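Local coordinates for protein sialidase B (Streptococcus pneumoniae serotype 4, PDB 4XJW) that cleaves terminal sialic acid from oligosaccharides, glycoproteins and glycolipids as a glycosyl hydrolase family 33 exo-sialidase, and is classed as an intramolecular trans-sialidase, at residues N61-I66 with G75-D80; T450-G455 with L466-Y471; E475-I480 with W488-A493. The protein carries 1 engineered substitution. All coordinates share one frame; numbering follows the deposited sequence.

Contact 1. Residues N61-I66 with G75-D80. With PO4 (phosphate ion), chain D.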
loop_
_atom_site.group_PDB
_atom_site.type_symbol
_atom_site.label_atom_id
_atom_site.label_comp_id
_atom_site.label_asym_id
_atom_site.label_seq_id
_atom_site.Cartn_x
_atom_site.Cartn_y
_atom_site.Cartn_z
ATOM N N ASN A 61 28.992 -15.648 -21.381
ATOM C CA ASN A 61 28.727 -14.983 -20.106
ATOM C C ASN A 61 29.442 -13.647 -19.972
ATOM O O ASN A 61 29.770 -13.207 -18.869
ATOM C CB ASN A 61 29.072 -15.911 -18.937
ATOM C CG ASN A 61 28.222 -17.155 -18.924
ATOM O OD1 ASN A 61 27.108 -17.162 -19.456
ATOM N ND2 ASN A 61 28.744 -18.227 -18.326
ATOM N N ASN A 62 29.696 -13.007 -21.109
ATOM C CA ASN A 62 30.282 -11.686 -21.121
ATOM C C ASN A 62 29.302 -10.721 -21.758
ATOM O O ASN A 62 29.342 -10.500 -22.973
ATOM C CB ASN A 62 31.587 -11.669 -21.924
ATOM C CG ASN A 62 32.768 -12.212 -21.148
ATOM O OD1 ASN A 62 32.629 -13.100 -20.305
ATOM N ND2 ASN A 62 33.956 -11.676 -21.438
ATOM N N TYR A 63 28.410 -10.152 -20.947
ATOM C CA TYR A 63 27.429 -9.204 -21.467
ATOM C C TYR A 63 26.786 -8.355 -20.392
ATOM O O TYR A 63 26.808 -8.694 -19.206
ATOM C CB TYR A 63 26.330 -9.904 -22.273
ATOM C CG TYR A 63 25.423 -10.812 -21.472
ATOM C CD1 TYR A 63 25.735 -12.153 -21.301
ATOM C CD2 TYR A 63 24.240 -10.338 -20.907
ATOM C CE1 TYR A 63 24.916 -12.987 -20.593
ATOM C CE2 TYR A 63 23.408 -11.184 -20.182
ATOM C CZ TYR A 63 23.755 -12.508 -20.033
ATOM O OH TYR A 63 22.949 -13.366 -19.318
ATOM N N PHE A 64 26.228 -7.240 -20.853
ATOM C CA PHE A 64 25.362 -6.378 -20.071
ATOM C C PHE A 64 23.991 -6.405 -20.717
ATOM O O PHE A 64 23.870 -6.383 -21.945
ATOM C CB PHE A 64 25.893 -4.956 -20.085
ATOM C CG PHE A 64 24.902 -3.934 -19.580
ATOM C CD1 PHE A 64 24.552 -3.903 -18.239
ATOM C CD2 PHE A 64 24.335 -3.006 -20.444
ATOM C CE1 PHE A 64 23.652 -2.962 -17.761
ATOM C CE2 PHE A 64 23.428 -2.060 -19.978
ATOM C CZ PHE A 64 23.082 -2.049 -18.638
ATOM N N SER A 65 22.950 -6.446 -19.902
ATOM C CA SER A 65 21.607 -6.402 -20.450
ATOM C C SER A 65 20.683 -5.632 -19.529
ATOM O O SER A 65 20.877 -5.631 -18.308
ATOM C CB SER A 65 21.063 -7.812 -20.655
ATOM O OG SER A 65 20.732 -8.409 -19.408
ATOM N N ILE A 66 19.716 -4.940 -20.129
ATOM C CA ILE A 66 18.559 -4.423 -19.410
ATOM C C ILE A 66 17.384 -5.304 -19.825
ATOM O O ILE A 66 17.044 -5.378 -21.008
ATOM C CB ILE A 66 18.276 -2.952 -19.764
ATOM C CG1 ILE A 66 19.433 -2.057 -19.324
ATOM C CG2 ILE A 66 16.970 -2.497 -19.118
ATOM C CD1 ILE A 66 19.400 -0.644 -19.949
ATOM N N GLY A 75 15.145 -5.416 -14.678
ATOM C CA GLY A 75 16.435 -5.752 -14.117
ATOM C C GLY A 75 17.582 -5.533 -15.073
ATOM O O GLY A 75 17.382 -5.142 -16.238
ATOM N N VAL A 76 18.790 -5.743 -14.554
ATOM C CA VAL A 76 19.997 -5.738 -15.371
ATOM C C VAL A 76 20.866 -6.938 -15.022
ATOM O O VAL A 76 20.825 -7.460 -13.903
ATOM C CB VAL A 76 20.862 -4.472 -15.203
ATOM C CG1 VAL A 76 20.113 -3.226 -15.676
ATOM C CG2 VAL A 76 21.339 -4.328 -13.765
ATOM N N GLU A 77 21.661 -7.357 -16.003
ATOM C CA GLU A 77 22.729 -8.315 -15.797
ATOM C C GLU A 77 24.032 -7.632 -16.193
ATOM O O GLU A 77 24.071 -6.878 -17.169
ATOM C CB GLU A 77 22.522 -9.523 -16.690
ATOM C CG GLU A 77 21.325 -10.362 -16.376
ATOM C CD GLU A 77 21.520 -11.759 -16.896
ATOM O OE1 GLU A 77 22.242 -12.541 -16.236
ATOM O OE2 GLU A 77 20.991 -12.058 -17.981
ATOM N N ILE A 78 25.089 -7.872 -15.419
ATOM C CA ILE A 78 26.413 -7.347 -15.747
ATOM C C ILE A 78 27.409 -8.467 -15.500
ATOM O O ILE A 78 27.653 -8.849 -14.352
ATOM C CB ILE A 78 26.764 -6.082 -14.927
ATOM C CG1 ILE A 78 25.526 -5.217 -14.697
ATOM C CG2 ILE A 78 27.825 -5.265 -15.632
ATOM C CD1 ILE A 78 25.440 -4.623 -13.319
ATOM N N ARG A 79 27.962 -9.020 -16.581
ATOM C CA ARG A 79 28.699 -10.278 -16.482
ATOM C C ARG A 79 30.009 -10.250 -17.251
ATOM O O ARG A 79 30.059 -9.786 -18.392
ATOM C CB ARG A 79 27.840 -11.429 -17.009
ATOM C CG ARG A 79 26.447 -11.486 -16.402
ATOM C CD ARG A 79 25.669 -12.670 -16.913
ATOM N NE ARG A 79 26.263 -13.919 -16.454
ATOM C CZ ARG A 79 25.852 -15.133 -16.809
ATOM N NH1 ARG A 79 24.831 -15.283 -17.648
ATOM N NH2 ARG A 79 26.473 -16.200 -16.323
ATOM N N ASP A 80 31.061 -10.765 -16.627
ATOM C CA ASP A 80 32.364 -10.882 -17.278
ATOM C C ASP A 80 33.053 -12.098 -16.671
ATOM O O ASP A 80 33.438 -12.078 -15.502
ATOM C CB ASP A 80 33.198 -9.618 -17.045
ATOM C CG ASP A 80 34.518 -9.617 -17.816
ATOM O OD1 ASP A 80 35.240 -10.633 -17.785
ATOM O OD2 ASP A 80 34.838 -8.582 -18.438
HETATM P P PO4 D . 22.324 -17.764 -18.591
HETATM O O1 PO4 D . 21.814 -18.378 -19.868
HETATM O O2 PO4 D . 23.833 -17.618 -18.647
HETATM O O3 PO4 D . 21.685 -16.394 -18.448
HETATM O O4 PO4 D . 21.929 -18.640 -17.430
HETATM O O HOH W 1 25.505 -18.727 -16.966
HETATM O O HOH W 2 19.360 -10.806 -19.694
#

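Contact 2. Residues T450-G455 with L466-Y471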
loop_
_atom_site.group_PDB
_atom_site.type_symbol
_atom_site.label_atom_id
_atom_site.label_comp_id
_atom_site.label_asym_id
_atom_site.label_seq_id
_atom_site.Cartn_x
_atom_site.Cartn_y
_atom_site.Cartn_z
ATOM N N THR A 450 -12.954 -6.313 16.807
ATOM C CA THR A 450 -13.200 -6.686 15.426
ATOM C C THR A 450 -12.155 -5.950 14.593
ATOM O O THR A 450 -11.459 -5.070 15.106
ATOM C CB THR A 450 -14.609 -6.300 14.969
ATOM O OG1 THR A 450 -14.805 -4.885 15.118
ATOM C CG2 THR A 450 -15.668 -7.051 15.793
ATOM N N TYR A 451 -12.042 -6.323 13.326
ATOM C CA TYR A 451 -11.002 -5.773 12.466
ATOM C C TYR A 451 -11.631 -4.796 11.488
ATOM O O TYR A 451 -12.559 -5.156 10.758
ATOM C CB TYR A 451 -10.301 -6.897 11.711
ATOM C CG TYR A 451 -9.848 -8.037 12.597
ATOM C CD1 TYR A 451 -8.827 -7.863 13.517
ATOM C CD2 TYR A 451 -10.454 -9.284 12.512
ATOM C CE1 TYR A 451 -8.412 -8.906 14.333
ATOM C CE2 TYR A 451 -10.049 -10.330 13.313
ATOM C CZ TYR A 451 -9.028 -10.136 14.220
ATOM O OH TYR A 451 -8.635 -11.191 15.021
ATOM N N LEU A 452 -11.132 -3.559 11.472
ATOM C CA LEU A 452 -11.730 -2.534 10.632
ATOM C C LEU A 452 -11.562 -2.879 9.161
ATOM O O LEU A 452 -10.497 -3.323 8.733
ATOM C CB LEU A 452 -11.100 -1.183 10.928
ATOM C CG LEU A 452 -11.765 0.048 10.324
ATOM C CD1 LEU A 452 -13.120 0.308 10.941
ATOM C CD2 LEU A 452 -10.848 1.248 10.520
ATOM N N CYS A 453 -12.618 -2.669 8.386
ATOM C CA CYS A 453 -12.513 -2.809 6.941
ATOM C C CYS A 453 -11.915 -1.541 6.357
ATOM O O CYS A 453 -12.479 -0.452 6.515
ATOM C CB CYS A 453 -13.886 -3.050 6.314
ATOM S SG CYS A 453 -14.700 -4.550 6.926
ATOM N N PRO A 454 -10.765 -1.660 5.679
ATOM C CA PRO A 454 -10.155 -0.423 5.165
ATOM C C PRO A 454 -10.930 0.187 4.015
ATOM O O PRO A 454 -11.567 -0.518 3.226
ATOM C CB PRO A 454 -8.782 -0.870 4.686
ATOM C CG PRO A 454 -8.887 -2.355 4.462
ATOM C CD PRO A 454 -9.948 -2.859 5.416
ATOM N N GLY A 455 -10.877 1.514 3.930
ATOM C CA GLY A 455 -11.480 2.225 2.827
ATOM C C GLY A 455 -12.374 3.346 3.305
ATOM O O GLY A 455 -11.913 4.293 3.947
ATOM N N LEU A 466 -23.876 7.256 10.542
ATOM C CA LEU A 466 -22.574 6.799 10.066
ATOM C C LEU A 466 -22.401 5.308 10.308
ATOM O O LEU A 466 -22.757 4.795 11.372
ATOM C CB LEU A 466 -21.464 7.527 10.804
ATOM C CG LEU A 466 -21.617 9.039 10.802
ATOM C CD1 LEU A 466 -20.572 9.627 11.723
ATOM C CD2 LEU A 466 -21.485 9.594 9.381
ATOM N N ILE A 467 -21.850 4.608 9.322
ATOM C CA ILE A 467 -21.583 3.179 9.476
ATOM C C ILE A 467 -20.165 2.837 9.047
ATOM O O ILE A 467 -19.727 3.210 7.950
ATOM C CB ILE A 467 -22.551 2.307 8.659
ATOM C CG1 ILE A 467 -24.006 2.644 8.986
ATOM C CG2 ILE A 467 -22.270 0.800 8.921
ATOM C CD1 ILE A 467 -25.004 1.717 8.301
ATOM N N PHE A 468 -19.464 2.091 9.897
ATOM C CA PHE A 468 -18.166 1.526 9.531
ATOM C C PHE A 468 -18.249 0.016 9.581
ATOM O O PHE A 468 -18.618 -0.549 10.609
ATOM C CB PHE A 468 -17.079 1.992 10.495
ATOM C CG PHE A 468 -16.580 3.386 10.227
ATOM C CD1 PHE A 468 -15.588 3.608 9.277
ATOM C CD2 PHE A 468 -17.092 4.461 10.933
ATOM C CE1 PHE A 468 -15.120 4.879 9.027
ATOM C CE2 PHE A 468 -16.622 5.751 10.700
ATOM C CZ PHE A 468 -15.630 5.952 9.744
ATOM N N ALA A 469 -17.892 -0.632 8.473
ATOM C CA ALA A 469 -17.823 -2.090 8.427
ATOM C C ALA A 469 -16.574 -2.604 9.131
ATOM O O ALA A 469 -15.475 -2.040 8.983
ATOM C CB ALA A 469 -17.863 -2.585 6.997
ATOM N N THR A 470 -16.747 -3.684 9.894
ATOM C CA THR A 470 -15.623 -4.423 10.465
ATOM C C THR A 470 -15.942 -5.901 10.291
ATOM O O THR A 470 -17.081 -6.254 9.972
ATOM C CB THR A 470 -15.416 -4.122 11.962
ATOM O OG1 THR A 470 -16.422 -4.807 12.732
ATOM C CG2 THR A 470 -15.494 -2.615 12.250
ATOM N N TYR A 471 -14.949 -6.763 10.477
ATOM C CA TYR A 471 -15.189 -8.201 10.412
ATOM C C TYR A 471 -14.543 -8.906 11.586
ATOM O O TYR A 471 -13.640 -8.375 12.241
ATOM C CB TYR A 471 -14.678 -8.788 9.097
ATOM C CG TYR A 471 -13.191 -8.640 8.898
ATOM C CD1 TYR A 471 -12.310 -9.635 9.323
ATOM C CD2 TYR A 471 -12.662 -7.527 8.264
ATOM C CE1 TYR A 471 -10.944 -9.504 9.139
ATOM C CE2 TYR A 471 -11.307 -7.388 8.079
ATOM C CZ TYR A 471 -10.449 -8.373 8.516
ATOM O OH TYR A 471 -9.092 -8.208 8.320
HETATM O O HOH W 3 -14.475 0.467 7.872
#

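Contact 3. Residues E475-I480 with W488-A493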
loop_
_atom_site.group_PDB
_atom_site.type_symbol
_atom_site.label_atom_id
_atom_site.label_comp_id
_atom_site.label_asym_id
_atom_site.label_seq_id
_atom_site.Cartn_x
_atom_site.Cartn_y
_atom_site.Cartn_z
ATOM N N GLU A 475 -18.652 -13.363 11.243
ATOM C CA GLU A 475 -19.605 -12.290 10.956
ATOM C C GLU A 475 -18.968 -11.004 10.449
ATOM O O GLU A 475 -17.781 -10.752 10.658
ATOM C CB GLU A 475 -20.466 -11.966 12.189
ATOM C CG GLU A 475 -19.724 -11.291 13.345
ATOM C CD GLU A 475 -20.638 -10.865 14.489
ATOM O OE1 GLU A 475 -21.329 -11.738 15.063
ATOM O OE2 GLU A 475 -20.669 -9.657 14.819
ATOM N N LEU A 476 -19.782 -10.195 9.778
ATOM C CA LEU A 476 -19.478 -8.780 9.617
ATOM C C LEU A 476 -20.084 -8.066 10.814
ATOM O O LEU A 476 -21.183 -8.400 11.264
ATOM C CB LEU A 476 -20.064 -8.223 8.324
ATOM C CG LEU A 476 -19.536 -8.790 7.013
ATOM C CD1 LEU A 476 -20.111 -8.056 5.821
ATOM C CD2 LEU A 476 -18.010 -8.718 6.998
ATOM N N THR A 477 -19.361 -7.098 11.355
ATOM C CA THR A 477 -19.868 -6.352 12.488
ATOM C C THR A 477 -19.893 -4.886 12.101
ATOM O O THR A 477 -18.852 -4.208 12.104
ATOM C CB THR A 477 -19.033 -6.558 13.764
ATOM O OG1 THR A 477 -18.777 -7.958 13.964
ATOM C CG2 THR A 477 -19.775 -6.007 14.974
ATOM N N TYR A 478 -21.076 -4.399 11.743
ATOM C CA TYR A 478 -21.220 -2.991 11.389
ATOM C C TYR A 478 -21.259 -2.116 12.632
ATOM O O TYR A 478 -22.032 -2.368 13.563
ATOM C CB TYR A 478 -22.473 -2.781 10.539
ATOM C CG TYR A 478 -22.477 -3.582 9.244
ATOM C CD1 TYR A 478 -23.012 -4.868 9.195
ATOM C CD2 TYR A 478 -21.963 -3.043 8.072
ATOM C CE1 TYR A 478 -23.016 -5.605 8.005
ATOM C CE2 TYR A 478 -21.974 -3.753 6.888
ATOM C CZ TYR A 478 -22.504 -5.029 6.856
ATOM O OH TYR A 478 -22.504 -5.709 5.662
ATOM N N LEU A 479 -20.418 -1.092 12.660
ATOM C CA LEU A 479 -20.424 -0.151 13.766
ATOM C C LEU A 479 -21.205 1.089 13.348
ATOM O O LEU A 479 -20.859 1.763 12.365
ATOM C CB LEU A 479 -18.993 0.200 14.183
ATOM C CG LEU A 479 -18.098 -1.007 14.470
ATOM C CD1 LEU A 479 -16.763 -0.551 15.025
ATOM C CD2 LEU A 479 -18.787 -1.964 15.445
ATOM N N ILE A 480 -22.267 1.388 14.093
ATOM C CA ILE A 480 -23.196 2.446 13.733
ATOM C C ILE A 480 -23.187 3.551 14.776
ATOM O O ILE A 480 -23.257 3.275 15.980
ATOM C CB ILE A 480 -24.617 1.877 13.590
ATOM C CG1 ILE A 480 -24.651 0.773 12.535
ATOM C CG2 ILE A 480 -25.613 2.969 13.208
ATOM C CD1 ILE A 480 -26.012 0.101 12.395
ATOM N N TRP A 488 -21.491 4.437 19.850
ATOM C CA TRP A 488 -21.565 3.426 18.810
ATOM C C TRP A 488 -22.397 2.238 19.260
ATOM O O TRP A 488 -22.480 1.939 20.456
ATOM C CB TRP A 488 -20.158 2.946 18.459
ATOM C CG TRP A 488 -19.289 4.024 17.915
ATOM C CD1 TRP A 488 -18.542 4.916 18.627
ATOM C CD2 TRP A 488 -19.087 4.338 16.537
ATOM N NE1 TRP A 488 -17.875 5.757 17.774
ATOM C CE2 TRP A 488 -18.200 5.430 16.478
ATOM C CE3 TRP A 488 -19.572 3.802 15.335
ATOM C CZ2 TRP A 488 -17.790 6.001 15.273
ATOM C CZ3 TRP A 488 -19.164 4.355 14.144
ATOM C CH2 TRP A 488 -18.281 5.449 14.117
ATOM N N LYS A 489 -23.017 1.564 18.298
ATOM C CA LYS A 489 -23.617 0.261 18.552
ATOM C C LYS A 489 -23.226 -0.662 17.415
ATOM O O LYS A 489 -22.754 -0.209 16.374
ATOM C CB LYS A 489 -25.144 0.356 18.646
ATOM C CG LYS A 489 -25.827 0.602 17.304
ATOM C CD LYS A 489 -27.349 0.559 17.445
ATOM C CE LYS A 489 -28.036 0.807 16.111
ATOM N NZ LYS A 489 -29.523 0.686 16.222
ATOM N N LYS A 490 -23.421 -1.958 17.602
ATOM C CA LYS A 490 -23.099 -2.912 16.561
ATOM C C LYS A 490 -24.348 -3.454 15.892
ATOM O O LYS A 490 -25.423 -3.501 16.490
ATOM C CB LYS A 490 -22.274 -4.075 17.124
ATOM C CG LYS A 490 -23.084 -5.180 17.804
ATOM C CD LYS A 490 -22.222 -6.422 18.064
ATOM C CE LYS A 490 -22.989 -7.484 18.851
ATOM N NZ LYS A 490 -24.110 -8.081 18.067
ATOM N N SER A 491 -24.199 -3.825 14.630
ATOM C CA SER A 491 -25.188 -4.642 13.953
ATOM C C SER A 491 -24.432 -5.814 13.345
ATOM O O SER A 491 -23.598 -5.637 12.455
ATOM C CB SER A 491 -25.923 -3.836 12.880
ATOM O OG SER A 491 -26.916 -4.631 12.263
ATOM N N SER A 492 -24.685 -7.018 13.848
ATOM C CA SER A 492 -23.971 -8.202 13.373
ATOM C C SER A 492 -24.696 -8.864 12.204
ATOM O O SER A 492 -25.926 -8.937 12.176
ATOM C CB SER A 492 -23.770 -9.219 14.503
ATOM O OG SER A 492 -23.014 -8.683 15.568
ATOM N N ALA A 493 -23.918 -9.341 11.241
ATOM C CA ALA A 493 -24.445 -10.065 10.101
ATOM C C ALA A 493 -23.620 -11.330 9.898
ATOM O O ALA A 493 -22.444 -11.269 9.546
ATOM C CB ALA A 493 -24.404 -9.203 8.862
#

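Contact 1. Residues N61-I66 with G75-D80
Arg-79 lies beside Tyr-63 on one face of an antiparallel beta hairpin, and both side chains point the same way. The hairpin belongs to the N-terminal concanavalin-like domain. From CB outward, each part of Arg-79 has a partner. CB sits 3.2 Å from Asn-61 O. CG passes Tyr-63 O. CD packs 3.7 Å from Tyr-63 CZ. A bend at chi3 (67°) then places NE, which hydrogen-bonds to Asn-86 OD1 in strand 85-91. At the tip, NH1 donates to Tyr-63 OH at 3.2 Å, in the guanidinium plane. NH1 also gives a nearly straight bond (168°) to O2 of a phosphate ion at 2.7 Å. NH2 donates to a water that in turn donates to the same phosphate oxygen. The Asn-61 amide stacks over one guanidinium face, the planes 22° apart, without a direct hydrogen bond.

Tyr-63 OH donates a hydrogen bond to Glu-77 OE2 at 2.7 Å, from above the carboxylate plane. A second water links Glu-77 OE2 to Ser-65 OG. The other face is apolar: Phe-64 CD1 meets Ile-78 CG1 at 3.9 Å, and its ring also meets Phe-110.

The Tyr-63 hydroxyl thus both accepts and donates, joining a guanidinium to a carboxylate. The phosphate probably came from the crystallisation liquor. Arg-79 and Arg-155 together offer donors to this anion.

Contact 2. Residues T450-G455 with L466-Y471
Tyr-451 and Tyr-471 form an antiparallel hydrogen-bonded pair, Leu-452 and Thr-470 a non-hydrogen-bonded one, and Cys-453 N then donates to Ala-469 O at 3.0 Å. This is the open end of a beta hairpin, made by the first two strands of a four-stranded blade in the sialidase beta-propeller. The touching parts run 117° apart, far from straight antiparallel.

The two tyrosines dominate one face. Their side chains cross at about a right angle. Tyr-451 CB lies over the face of the Tyr-471 ring, 3.7 Å from its centroid, in a CH-pi contact. Farther out, Tyr-451 CD2 comes to 3.4 Å from Tyr-471 CE1, and the ring planes are inclined at 47°. Tyr-471 CG lies between its own backbone N and carbonyl carbon (chi1 62°). The ring then lies back across the other strand. Cys-453 SG meets this ring at its edge, 3.8 Å from CD2, and packs against Ala-469 CB on the same side. The Tyr-471 side chain is about 4 Å from that of Glu-503, a predicted active-site residue, and about 6 Å from that of Tyr-615, the probable nucleophile. The cluster therefore borders the catalytic site.

On the other face, Leu-452 CD1 touches Thr-470 CG2 and Phe-468 CB. Leu-304 of strand 301-308 packs there too. The hydroxyl of Thr-450 gives a weak bond to Thr-470 OG1 at 2.9 Å. The stronger partner of Thr-470 OG1 is Thr-477 O in the next strand. One water donates to both Cys-453 O and Ala-469 O, the latter at 2.9 Å.

Contact 3. Residues E475-I480 with W488-A493
Tyr-478 turns the edge of its ring to Ser-491 O and Ala-493 CB, the latter 4.0 Å from CE1. The two strands form an antiparallel beta hairpin, the outer pair of a propeller blade. The third BNR (Asp-box) repeat spans its turn. One flat side of the Tyr-478 ring stacks on Trp-537, from the next such repeat, and its OH bonds to Thr-516. Ile-480 and Ser-491 share this face, with Ile-480 CD1 4.0 Å from Ser-491 CB. Ser-491 OG reaches backbone oxygens of Gly-534 and Glu-535. These partners tie the blade to its neighbour.

Trp-488 points its six-membered ring back toward the first strand. CE3 lies 3.8 Å from Leu-479 CB, and the backbone at Leu-479 and Ile-480 meets the ring edge.

Thr-477 and Lys-490 cross at a slant on the face that carries Leu-479, CG2 touching CB at 3.8 Å. Lys-490 bends at chi4 (68°), which lets NZ donate to Ser-492 OG. That hydroxyl donates in turn to Glu-475 OE2 at 2.6 Å, on the syn side but 32° out of the carboxylate plane. Thr-477 OG1 donates to the same oxygen at 2.7 Å, meeting the anti lone pair of OE2.

How the contacts relate
Contact 1 comes first along the chain, in the N-terminal concanavalin-like domain. Contacts 2 and 3 follow in the propeller. Contact 1 is about 49 Å from contact 2 and about 57 Å from contact 3, centre to centre, across the middle of the chain. Contacts 2 and 3 have centres only about 9 Å apart and share one blade. Strands 466-472 and 475-481 are neighbours in its sheet. Phe-468 O accepts from Leu-479 N, Thr-470 OG1 bonds to Thr-477 O at 2.6 Å, and Phe-468 packs on Trp-488. The blade thus runs from the catalytic side, at contact 2, to the outer strand, at contact 3.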